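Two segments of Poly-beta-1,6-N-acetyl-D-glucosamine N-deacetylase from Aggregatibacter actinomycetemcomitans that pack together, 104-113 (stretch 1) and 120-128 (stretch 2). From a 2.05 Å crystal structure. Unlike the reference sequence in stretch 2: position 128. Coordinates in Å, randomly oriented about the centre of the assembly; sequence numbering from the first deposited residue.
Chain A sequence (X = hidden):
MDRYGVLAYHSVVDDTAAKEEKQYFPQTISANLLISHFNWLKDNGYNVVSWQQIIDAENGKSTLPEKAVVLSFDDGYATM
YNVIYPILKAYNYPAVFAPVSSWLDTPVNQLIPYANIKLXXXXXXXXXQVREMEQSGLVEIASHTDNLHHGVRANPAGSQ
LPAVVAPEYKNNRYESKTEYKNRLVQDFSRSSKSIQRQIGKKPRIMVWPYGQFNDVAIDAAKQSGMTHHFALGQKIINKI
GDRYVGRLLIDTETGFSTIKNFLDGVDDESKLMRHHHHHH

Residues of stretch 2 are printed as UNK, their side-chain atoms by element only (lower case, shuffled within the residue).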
ATOM      1  N   LEU A 104     -12.393  -5.416   1.843  1.00 16.70           N
ATOM      2  CA  LEU A 104     -13.450  -4.434   1.667  1.00 17.16           C
ATOM      3  C   LEU A 104     -14.745  -5.049   1.125  1.00 17.82           C
ATOM      4  O   LEU A 104     -15.836  -4.609   1.453  1.00 15.32           O
ATOM      5  CB  LEU A 104     -13.002  -3.303   0.778  1.00 16.77           C
ATOM      6  CG  LEU A 104     -12.153  -2.247   1.544  1.00 17.38           C
ATOM      7  CD1 LEU A 104     -11.049  -2.825   2.421  1.00 18.13           C
ATOM      8  CD2 LEU A 104     -11.582  -1.265   0.568  1.00 17.40           C
ATOM      9  N   ASP A 105     -14.604  -6.048   0.255  1.00 17.16           N
ATOM     10  CA  ASP A 105     -15.752  -6.729  -0.354  1.00 18.43           C
ATOM     11  C   ASP A 105     -16.478  -7.726   0.563  1.00 18.20           C
ATOM     12  O   ASP A 105     -17.501  -8.276   0.187  1.00 17.73           O
ATOM     13  CB  ASP A 105     -15.308  -7.477  -1.615  1.00 18.91           C
ATOM     14  CG  ASP A 105     -15.216  -6.603  -2.838  1.00 19.40           C
ATOM     15  OD1 ASP A 105     -15.671  -5.467  -2.831  1.00 18.56           O
ATOM     16  OD2 ASP A 105     -14.633  -7.072  -3.845  1.00 21.00           O
ATOM     17  N   THR A 106     -15.920  -7.999   1.732  1.00 18.75           N
ATOM     18  CA  THR A 106     -16.547  -8.836   2.718  1.00 19.48           C
ATOM     19  C   THR A 106     -17.817  -8.118   3.228  1.00 21.01           C
ATOM     20  O   THR A 106     -17.777  -6.971   3.612  1.00 20.92           O
ATOM     21  CB  THR A 106     -15.539  -9.170   3.866  1.00 21.89           C
ATOM     22  OG1 THR A 106     -14.360  -9.786   3.313  1.00 22.16           O
ATOM     23  CG2 THR A 106     -16.144 -10.109   4.895  1.00 22.29           C
ATOM     24  N   PRO A 107     -18.960  -8.778   3.152  1.00 23.18           N
ATOM     25  CA  PRO A 107     -20.188  -8.216   3.674  1.00 25.44           C
ATOM     26  C   PRO A 107     -20.074  -7.839   5.154  1.00 26.40           C
ATOM     27  O   PRO A 107     -19.356  -8.489   5.891  1.00 24.64           O
ATOM     28  CB  PRO A 107     -21.199  -9.385   3.498  1.00 26.66           C
ATOM     29  CG  PRO A 107     -20.619 -10.229   2.395  1.00 24.08           C
ATOM     30  CD  PRO A 107     -19.136 -10.159   2.629  1.00 23.00           C
ATOM     31  N   VAL A 108     -20.802  -6.821   5.600  1.00 31.17           N
ATOM     32  CA  VAL A 108     -20.661  -6.343   7.006  1.00 38.21           C
ATOM     33  C   VAL A 108     -20.977  -7.397   8.089  1.00 38.64           C
ATOM     34  O   VAL A 108     -20.555  -7.252   9.219  1.00 41.80           O
ATOM     35  CB  VAL A 108     -21.502  -5.077   7.306  1.00 41.05           C
ATOM     36  CG1 VAL A 108     -20.915  -3.858   6.594  1.00 44.68           C
ATOM     37  CG2 VAL A 108     -22.957  -5.293   6.964  1.00 40.16           C
ATOM     38  N   ASN A 109     -21.681  -8.457   7.724  1.00 37.48           N
ATOM     39  CA  ASN A 109     -22.160  -9.460   8.681  1.00 45.34           C
ATOM     40  C   ASN A 109     -21.189 -10.616   8.909  1.00 44.21           C
ATOM     41  O   ASN A 109     -21.569 -11.643   9.504  1.00 42.43           O
ATOM     42  CB  ASN A 109     -23.479 -10.014   8.132  1.00 48.45           C
ATOM     43  CG  ASN A 109     -23.376 -10.345   6.648  1.00 52.59           C
ATOM     44  OD1 ASN A 109     -23.729  -9.522   5.788  1.00 57.87           O
ATOM     45  ND2 ASN A 109     -22.839 -11.527   6.333  1.00 52.24           N
ATOM     46  N   GLN A 110     -19.963 -10.474   8.381  1.00 39.23           N
ATOM     47  CA  GLN A 110     -18.982 -11.553   8.324  1.00 37.43           C
ATOM     48  C   GLN A 110     -17.603 -11.103   8.791  1.00 30.08           C
ATOM     49  O   GLN A 110     -17.236  -9.949   8.650  1.00 24.96           O
ATOM     50  CB  GLN A 110     -18.864 -12.106   6.896  1.00 40.92           C
ATOM     51  CG  GLN A 110     -19.880 -13.188   6.610  1.00 49.57           C
ATOM     52  CD  GLN A 110     -20.006 -13.538   5.136  1.00 51.76           C
ATOM     53  OE1 GLN A 110     -19.060 -13.431   4.378  1.00 52.72           O
ATOM     54  NE2 GLN A 110     -21.186 -13.983   4.738  1.00 55.06           N
ATOM     55  N   LEU A 111     -16.843 -12.057   9.309  1.00 27.73           N
ATOM     56  CA  LEU A 111     -15.475 -11.810   9.736  1.00 25.93           C
ATOM     57  C   LEU A 111     -14.576 -12.149   8.588  1.00 24.24           C
ATOM     58  O   LEU A 111     -14.966 -12.828   7.659  1.00 20.01           O
ATOM     59  CB  LEU A 111     -15.119 -12.699  10.904  1.00 29.00           C
ATOM     60  CG  LEU A 111     -16.197 -12.777  11.968  1.00 31.68           C
ATOM     61  CD1 LEU A 111     -15.894 -13.881  13.004  1.00 34.00           C
ATOM     62  CD2 LEU A 111     -16.321 -11.377  12.527  1.00 29.89           C
ATOM     63  N   ILE A 112     -13.349 -11.674   8.674  1.00 24.97           N
ATOM     64  CA  ILE A 112     -12.384 -11.841   7.608  1.00 23.84           C
ATOM     65  C   ILE A 112     -11.378 -12.831   8.085  1.00 23.67           C
ATOM     66  O   ILE A 112     -10.648 -12.532   9.031  1.00 21.67           O
ATOM     67  CB  ILE A 112     -11.649 -10.528   7.357  1.00 25.15           C
ATOM     68  CG1 ILE A 112     -12.653  -9.569   6.717  1.00 23.53           C
ATOM     69  CG2 ILE A 112     -10.379 -10.765   6.521  1.00 25.29           C
ATOM     70  CD1 ILE A 112     -12.268  -8.165   6.760  1.00 24.43           C
ATOM     71  N   PRO A 113     -11.281 -13.975   7.385  1.00 29.92           N
ATOM     72  CA  PRO A 113     -10.273 -14.991   7.729  1.00 31.32           C
ATOM     73  C   PRO A 113      -8.889 -14.396   7.527  1.00 30.10           C
ATOM     74  O   PRO A 113      -8.631 -13.865   6.472  1.00 28.07           O
ATOM     75  CB  PRO A 113     -10.521 -16.127   6.718  1.00 32.24           C
ATOM     76  CG  PRO A 113     -11.789 -15.782   6.010  1.00 30.89           C
ATOM     77  CD  PRO A 113     -11.983 -14.306   6.131  1.00 29.59           C
ATOM     78  N   UNK A 120     -13.031  -8.859  12.852  1.00 25.18           N
ATOM     79  CA  UNK A 120     -14.227  -8.066  12.665  1.00 27.46           C
ATOM     80  C   UNK A 120     -14.110  -7.307  11.360  1.00 28.71           C
ATOM     81  O   UNK A 120     -12.999  -6.936  10.962  1.00 26.25           O
ATOM     82  c   UNK A 120     -12.400  -8.601  14.175  1.00 28.73           C
ATOM     83  c   UNK A 120     -13.441  -7.843  14.935  1.00 28.39           C
ATOM     84  c   UNK A 120     -14.220  -7.129  13.882  1.00 29.24           C
ATOM     85  N   UNK A 121     -15.216  -7.180  10.637  1.00 28.37           N
ATOM     86  CA  UNK A 121     -15.199  -6.454   9.375  1.00 28.60           C
ATOM     87  C   UNK A 121     -14.729  -4.965   9.570  1.00 29.17           C
ATOM     88  O   UNK A 121     -14.127  -4.393   8.663  1.00 28.13           O
ATOM     89  c   UNK A 121     -16.795  -5.635   7.465  1.00 27.36           C
ATOM     90  n   UNK A 121     -15.760  -3.109   4.006  1.00 22.00           N
ATOM     91  c   UNK A 121     -15.966  -6.021   6.244  1.00 26.31           C
ATOM     92  n   UNK A 121     -16.119  -5.085   5.123  1.00 24.90           N
ATOM     93  c   UNK A 121     -16.545  -6.587   8.655  1.00 27.56           C
ATOM     94  n   UNK A 121     -14.825  -3.435   6.070  1.00 24.82           N
ATOM     95  c   UNK A 121     -15.588  -3.867   5.076  1.00 23.22           C
ATOM     96  N   UNK A 122     -14.958  -4.360  10.740  1.00 29.41           N
ATOM     97  CA  UNK A 122     -14.594  -2.927  10.919  1.00 28.59           C
ATOM     98  C   UNK A 122     -13.250  -2.654  11.393  1.00 28.37           C
ATOM     99  O   UNK A 122     -12.897  -1.516  11.664  1.00 33.20           O
ATOM    100  n   UNK A 122     -17.726  -3.007  12.104  1.00 28.97           N
ATOM    101  c   UNK A 122     -15.508  -2.240  11.828  1.00 32.85           C
ATOM    102  c   UNK A 122     -16.896  -2.326  11.345  1.00 32.15           C
ATOM    103  o   UNK A 122     -17.226  -1.775  10.277  1.00 34.08           O
ATOM    104  N   UNK A 123     -12.422  -3.666  11.374  1.00 26.09           N
ATOM    105  CA  UNK A 123     -11.035  -3.372  11.288  1.00 23.77           C
ATOM    106  C   UNK A 123     -10.747  -2.575   9.998  1.00 23.69           C
ATOM    107  O   UNK A 123      -9.795  -1.772  10.003  1.00 23.62           O
ATOM    108  c   UNK A 123     -10.201  -4.645  11.378  1.00 24.11           C
ATOM    109  c   UNK A 123      -8.716  -4.305  11.212  1.00 23.96           C
ATOM    110  c   UNK A 123     -10.456  -5.296  12.737  1.00 23.98           C
ATOM    111  N   UNK A 124     -11.569  -2.754   8.955  1.00 19.91           N
ATOM    112  CA  UNK A 124     -11.305  -2.140   7.651  1.00 20.34           C
ATOM    113  C   UNK A 124     -12.322  -1.149   7.197  1.00 19.93           C
ATOM    114  O   UNK A 124     -13.492  -1.201   7.605  1.00 19.52           O
ATOM    115  c   UNK A 124     -10.390  -5.457   7.544  1.00 23.64           C
ATOM    116  c   UNK A 124     -10.054  -4.223   6.975  1.00 21.13           C
ATOM    117  c   UNK A 124      -8.103  -6.025   7.858  1.00 22.66           C
ATOM    118  c   UNK A 124      -9.413  -6.355   7.964  1.00 21.14           C
ATOM    119  c   UNK A 124      -8.740  -3.897   6.900  1.00 23.18           C
ATOM    120  c   UNK A 124      -7.755  -4.789   7.328  1.00 24.05           C
ATOM    121  c   UNK A 124     -11.110  -3.233   6.592  1.00 20.52           C
ATOM    122  N   UNK A 125     -11.904  -0.272   6.306  1.00 18.26           N
ATOM    123  CA  UNK A 125     -12.807   0.714   5.705  1.00 19.12           C
ATOM    124  C   UNK A 125     -13.999   0.070   4.957  1.00 19.72           C
ATOM    125  O   UNK A 125     -13.933  -1.078   4.583  1.00 19.75           O
ATOM    126  c   UNK A 125     -12.093   1.713   4.741  1.00 18.71           C
ATOM    127  c   UNK A 125     -11.418   1.015   3.581  1.00 18.25           C
ATOM    128  c   UNK A 125     -11.114   2.640   5.473  1.00 19.46           C
ATOM    129  N   UNK A 126     -15.048   0.847   4.745  1.00 18.30           N
ATOM    130  CA  UNK A 126     -16.136   0.529   3.801  1.00 20.64           C
ATOM    131  C   UNK A 126     -15.853   1.260   2.479  1.00 19.80           C
ATOM    132  O   UNK A 126     -15.135   2.232   2.449  1.00 18.47           O
ATOM    133  c   UNK A 126     -17.506   0.975   4.368  1.00 23.48           C
ATOM    134  o   UNK A 126     -17.591   2.401   4.451  1.00 26.41           O
ATOM    135  c   UNK A 126     -17.772   0.433   5.755  1.00 25.72           C
ATOM    136  N   UNK A 127     -16.446   0.819   1.400  1.00 19.26           N
ATOM    137  CA  UNK A 127     -16.270   1.483   0.117  1.00 19.47           C
ATOM    138  C   UNK A 127     -16.791   2.926   0.026  1.00 20.50           C
ATOM    139  O   UNK A 127     -16.247   3.721  -0.751  1.00 20.00           O
ATOM    140  c   UNK A 127     -16.912   0.653  -0.981  1.00 18.46           C
ATOM    141  c   UNK A 127     -12.715  -0.173  -2.892  1.00 17.42           C
ATOM    142  c   UNK A 127     -16.603  -1.892  -1.228  1.00 16.38           C
ATOM    143  c   UNK A 127     -13.909   0.264  -2.310  1.00 16.78           C
ATOM    144  c   UNK A 127     -13.416  -2.517  -2.754  1.00 15.50           C
ATOM    145  c   UNK A 127     -12.479  -1.568  -3.117  1.00 16.88           C
ATOM    146  c   UNK A 127     -16.165  -0.608  -1.367  1.00 16.99           C
ATOM    147  n   UNK A 127     -15.706  -2.753  -1.742  1.00 16.95           N
ATOM    148  c   UNK A 127     -14.612  -2.060  -2.177  1.00 16.79           C
ATOM    149  c   UNK A 127     -14.886  -0.687  -1.971  1.00 16.69           C
ATOM    150  N   UNK A 128     -17.855   3.234   0.795  1.00 20.00           N
ATOM    151  CA  UNK A 128     -18.380   4.598   0.939  1.00 20.23           C
ATOM    152  C   UNK A 128     -17.258   5.478   1.435  1.00 17.76           C
ATOM    153  O   UNK A 128     -17.012   6.504   0.883  1.00 16.44           O
ATOM    154  o   UNK A 128     -21.325   3.146   2.505  1.00 39.98           O
ATOM    155  c   UNK A 128     -19.549   4.709   1.956  1.00 23.12           C
ATOM    156  o   UNK A 128     -21.206   3.759   0.374  1.00 35.90           O
ATOM    157  c   UNK A 128     -20.779   3.818   1.580  1.00 33.91           C
TER

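Position 120 carries three side-chain carbons that close a ring onto its own backbone nitrogen; its CA meets CD2 of Leu111 at 3.9 Å. Only proline closes such a ring. The CA-to-CB bond of Pro120 points away from stretch 1.

At position 121 three carbons lead to a nitrogen and then to a carbon bearing two further nitrogens, a guanidinium group; two of its nitrogens reach the backbone O of Thr106 and of Leu104. This is arginine. The buried chain of Arg121 runs past Gln110, whose O lies 3.4 Å from its CB: NE donates to O of Thr106 at 2.9 Å, near the guanidinium plane, and NH2 donates to O of Leu104 at 3.0 Å.

Position 122 has two carbons, the second carrying one oxygen and one nitrogen, and makes no contact with stretch 1. Oxygen and nitrogen on the same carbon make an amide, and with a single carbon before it the residue is asparagine: Asn122.

Position 123 shows one carbon carrying two more, none touching stretch 1, the branched pattern of valine. Although its CA-to-CB bond points toward stretch 1, the nearest approach is CB of Val123 to CD1 of Ile112, 6.2 Å.

At position 124 one carbon precedes a six-carbon ring without any heteroatom, touching Ile112 and Leu104, hence phenylalanine. CD2 of Phe124 lies 3.4 Å from CD1 of Ile112, while its CB is 4.2 Å from CD1 of Leu104.

Position 125 again has one carbon bearing two carbons, one packed against Leu104, and is valine; CG2 of Val125 is 3.8 Å from CD2 of Leu104. Its O receives NH1 and NH2 of Arg121 at 2.9 and 2.8 Å, fixing the guanidinium within its own stretch.

Position 126 has one carbon bearing an oxygen and a carbon, its CA-to-CB bond pointing away from stretch 1: threonine. Thr126 occupies the N-cap position of the following helix.

At position 127 one carbon leads to fused five- and six-membered rings holding eight carbons and one nitrogen, against Leu104 and Asp105: the indole of tryptophan. NE1 of Trp127 donates to OD1 of Asp105 at 2.9 Å, at the ring edge, while CD2 of Leu104 sits 3.7 Å from the centroid of the six-membered ring, over its face.

Position 128 has two carbons, the second carrying two oxygens, out of reach of stretch 1: Asp128, where the reference has glutamate.

The contact thus combines polar anchoring with apolar packing. Arg121 ties the carbonyls of Leu104 and Thr106 to that of Val125. Leu104 packs beside Phe124, Val125 and Trp127, and the indole joins the two modes, offering a face to leucine and its NH to Asp105.

Stretch 2, residues 120-128: PRNVFVTWD
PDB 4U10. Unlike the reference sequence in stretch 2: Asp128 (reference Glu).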